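Local coordinates for protein L-threonine dehydrogenase (Flavobacterium frigidimaris, PDB 2YY7) that binds NAD in a Rossmann-type fold and probably oxidises the hydroxyl of L-threonine, as a threonine dehydrogenase of the epimerase-like short-chain dehydrogenase family, at residues Gly172-Trp176 with Ala188-Tyr193. Coordinates in Å, arbitrary orientation, origin at the centre of the assembly. Residues are numbered along the deposited sequence.
Sequences GLISW and AVDIFY. With NAD (nicotinamide-adenine-dinucleotide), chain E.
How a Rossmann-type sheet can serve a cofactor at one residue and a helix at the next is illustrated by the end of strand 164-174. Residues G172-I174 are extended and S175-W176 leave the strand as loop; helix 187-197 runs beside them, its 188-193 axis 8.7 Å from that of 172-174 at 27°, so nearly parallel. The CA atoms of I174 and V189 mark the closest register, 5.5 Å apart. I174 (chi1 m, chi2 t) has its CA-to-CB bond sideways to the helix. On the cofactor side, L173 N donates a hydrogen bond to the carboxamide O7N of NAD (2.9 Å), while the L173 CA-to-CB bond points away from the helix.

Along the helix, A188 comes first, directing its CB at I174 CG1 (3.7 Å); its carbonyl O lies 3.7 Å from I174 CG2. V189, in the t rotamer, fills the gap: CG2 rests 3.8 Å from I174 CA and 3.8 Å from L173 O, and CG1 lies 3.6 Å from S175 O. F192 N donates to V189 O (2.9 Å); the F192 ring brings CE2 within 4.4 Å of I174 CG2, and M307 of helix 300-311 touches both residues. Y193 (chi1 m) extends sideways from the helix to the loop, placing OH 2.9 Å from W176 O. One water joins Y193 OH to S175 O, 2.6 Å from each, donating to the carbonyl, whereas S175 OG is hydrogen-bonded to Q13, an NAD-binding residue.

The chemistry is thus graded: apolar packing centred on I174 joins strand and helix, and at the loop a bound water links S175 O to the Y193 hydroxyl.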
loop_
_atom_site.group_PDB
_atom_site.type_symbol
_atom_site.label_atom_id
_atom_site.label_comp_id
_atom_site.label_asym_id
_atom_site.label_seq_id
_atom_site.Cartn_x
_atom_site.Cartn_y
_atom_site.Cartn_z
ATOM N N GLY A 172 10.171 10.083 14.533
ATOM C CA GLY A 172 10.571 11.453 14.232
ATOM C C GLY A 172 12.034 11.648 14.611
ATOM O O GLY A 172 12.412 11.359 15.746
ATOM N N LEU A 173 12.855 12.137 13.681
ATOM C CA LEU A 173 14.285 12.323 13.953
ATOM C C LEU A 173 14.701 13.752 14.298
ATOM O O LEU A 173 14.195 14.721 13.731
ATOM C CB LEU A 173 15.123 11.826 12.765
ATOM C CG LEU A 173 14.970 10.364 12.347
ATOM C CD1 LEU A 173 16.082 10.011 11.365
ATOM C CD2 LEU A 173 15.040 9.449 13.564
ATOM N N ILE A 174 15.659 13.864 15.213
ATOM C CA ILE A 174 16.150 15.153 15.688
ATOM C C ILE A 174 17.654 15.319 15.453
ATOM O O ILE A 174 18.445 14.455 15.828
ATOM C CB ILE A 174 15.833 15.291 17.193
ATOM C CG1 ILE A 174 14.318 15.150 17.399
ATOM C CG2 ILE A 174 16.328 16.634 17.725
ATOM C CD1 ILE A 174 13.910 14.680 18.787
ATOM N N SER A 175 18.048 16.425 14.829
ATOM C CA SER A 175 19.461 16.664 14.554
ATOM C C SER A 175 19.832 18.142 14.618
ATOM O O SER A 175 18.964 19.014 14.607
ATOM C CB SER A 175 19.837 16.117 13.178
ATOM O OG SER A 175 19.201 16.868 12.161
ATOM N N TRP A 176 21.137 18.400 14.655
ATOM C CA TRP A 176 21.688 19.749 14.742
ATOM C C TRP A 176 22.508 20.177 13.521
ATOM O O TRP A 176 22.768 21.364 13.338
ATOM C CB TRP A 176 22.591 19.849 15.978
ATOM C CG TRP A 176 23.653 18.780 15.998
ATOM C CD1 TRP A 176 23.587 17.565 16.625
ATOM C CD2 TRP A 176 24.900 18.796 15.290
ATOM N NE1 TRP A 176 24.712 16.825 16.349
ATOM C CE2 TRP A 176 25.534 17.555 15.531
ATOM C CE3 TRP A 176 25.543 19.737 14.473
ATOM C CZ2 TRP A 176 26.783 17.232 14.983
ATOM C CZ3 TRP A 176 26.788 19.413 13.929
ATOM C CH2 TRP A 176 27.391 18.170 14.188
ATOM N N ALA A 188 10.394 19.272 16.902
ATOM C CA ALA A 188 11.373 18.832 17.897
ATOM C C ALA A 188 12.790 19.306 17.572
ATOM O O ALA A 188 13.701 19.175 18.390
ATOM C CB ALA A 188 11.341 17.310 18.031
ATOM N N VAL A 189 12.970 19.827 16.362
ATOM C CA VAL A 189 14.254 20.362 15.937
ATOM C C VAL A 189 14.144 21.884 16.034
ATOM O O VAL A 189 14.970 22.541 16.666
ATOM C CB VAL A 189 14.585 19.957 14.482
ATOM C CG1 VAL A 189 15.865 20.657 14.013
ATOM C CG2 VAL A 189 14.752 18.446 14.399
ATOM N N ASP A 190 13.099 22.430 15.423
ATOM C CA ASP A 190 12.865 23.872 15.427
ATOM C C ASP A 190 12.885 24.472 16.835
ATOM O O ASP A 190 13.460 25.538 17.060
ATOM C CB ASP A 190 11.520 24.179 14.767
ATOM C CG ASP A 190 11.528 23.920 13.274
ATOM O OD1 ASP A 190 10.439 23.968 12.663
ATOM O OD2 ASP A 190 12.616 23.673 12.712
ATOM N N ILE A 191 12.252 23.780 17.777
ATOM C CA ILE A 191 12.174 24.242 19.157
ATOM C C ILE A 191 13.555 24.565 19.722
ATOM O O ILE A 191 13.697 25.470 20.541
ATOM C CB ILE A 191 11.479 23.185 20.048
ATOM C CG1 ILE A 191 11.160 23.779 21.422
ATOM C CG2 ILE A 191 12.360 21.952 20.179
ATOM C CD1 ILE A 191 10.328 22.856 22.300
ATOM N N PHE A 192 14.570 23.827 19.287
ATOM C CA PHE A 192 15.928 24.077 19.761
ATOM C C PHE A 192 16.493 25.361 19.152
ATOM O O PHE A 192 17.077 26.181 19.856
ATOM C CB PHE A 192 16.838 22.882 19.434
ATOM C CG PHE A 192 16.706 21.730 20.406
ATOM C CD1 PHE A 192 17.329 21.776 21.650
ATOM C CD2 PHE A 192 15.945 20.606 20.083
ATOM C CE1 PHE A 192 17.199 20.719 22.560
ATOM C CE2 PHE A 192 15.808 19.547 20.984
ATOM C CZ PHE A 192 16.437 19.604 22.225
ATOM N N TYR A 193 16.307 25.551 17.850
ATOM C CA TYR A 193 16.819 26.753 17.202
ATOM C C TYR A 193 16.161 28.029 17.719
ATOM O O TYR A 193 16.837 29.041 17.926
ATOM C CB TYR A 193 16.654 26.661 15.681
ATOM C CG TYR A 193 17.634 25.706 15.033
ATOM C CD1 TYR A 193 17.360 24.342 14.945
ATOM C CD2 TYR A 193 18.863 26.161 14.555
ATOM C CE1 TYR A 193 18.288 23.452 14.396
ATOM C CE2 TYR A 193 19.796 25.282 14.010
ATOM C CZ TYR A 193 19.504 23.930 13.935
ATOM O OH TYR A 193 20.435 23.057 13.418
HETATM P PA NAD E . 15.419 15.410 3.602
HETATM O O1A NAD E . 16.108 16.213 4.652
HETATM O O2A NAD E . 14.218 16.042 2.999
HETATM O O5B NAD E . 16.451 14.896 2.517
HETATM C C5B NAD E . 16.031 14.446 1.262
HETATM C C4B NAD E . 17.148 14.638 0.266
HETATM O O4B NAD E . 16.755 14.000 -0.951
HETATM C C3B NAD E . 17.412 16.134 -0.029
HETATM O O3B NAD E . 18.801 16.468 0.137
HETATM C C2B NAD E . 16.886 16.301 -1.460
HETATM O O2B NAD E . 17.595 17.289 -2.188
HETATM C C1B NAD E . 17.073 14.885 -2.023
HETATM N N9A NAD E . 16.260 14.637 -3.223
HETATM C C8A NAD E . 14.931 15.016 -3.414
HETATM N N7A NAD E . 14.563 14.628 -4.643
HETATM C C5A NAD E . 15.620 14.002 -5.206
HETATM C C6A NAD E . 15.793 13.447 -6.464
HETATM N N6A NAD E . 14.843 13.537 -7.371
HETATM N N1A NAD E . 17.004 12.895 -6.790
HETATM C C2A NAD E . 18.052 12.881 -5.882
HETATM N N3A NAD E . 17.910 13.455 -4.633
HETATM C C4A NAD E . 16.694 14.012 -4.324
HETATM O O3 NAD E . 14.875 14.048 4.255
HETATM P PN NAD E . 15.507 13.157 5.456
HETATM O O1N NAD E . 16.995 13.007 5.331
HETATM O O2N NAD E . 14.846 13.632 6.701
HETATM O O5D NAD E . 14.844 11.710 5.134
HETATM C C5D NAD E . 15.546 10.740 4.342
HETATM C C4D NAD E . 14.700 9.437 4.295
HETATM O O4D NAD E . 14.369 9.029 5.609
HETATM C C3D NAD E . 13.355 9.605 3.583
HETATM O O3D NAD E . 13.035 8.382 2.925
HETATM C C2D NAD E . 12.373 9.779 4.717
HETATM O O2D NAD E . 11.084 9.460 4.249
HETATM C C1D NAD E . 12.947 8.846 5.784
HETATM N N1N NAD E . 12.461 9.246 7.126
HETATM C C2N NAD E . 12.900 10.426 7.691
HETATM C C3N NAD E . 12.438 10.793 8.950
HETATM C C7N NAD E . 12.987 12.011 9.643
HETATM O O7N NAD E . 12.395 12.316 10.858
HETATM N N7N NAD E . 13.948 12.779 9.101
HETATM C C4N NAD E . 11.511 9.980 9.630
HETATM C C5N NAD E . 11.096 8.776 9.055
HETATM C C6N NAD E . 11.552 8.423 7.801
HETATM O O HOH W 1 19.349 20.764 12.720
#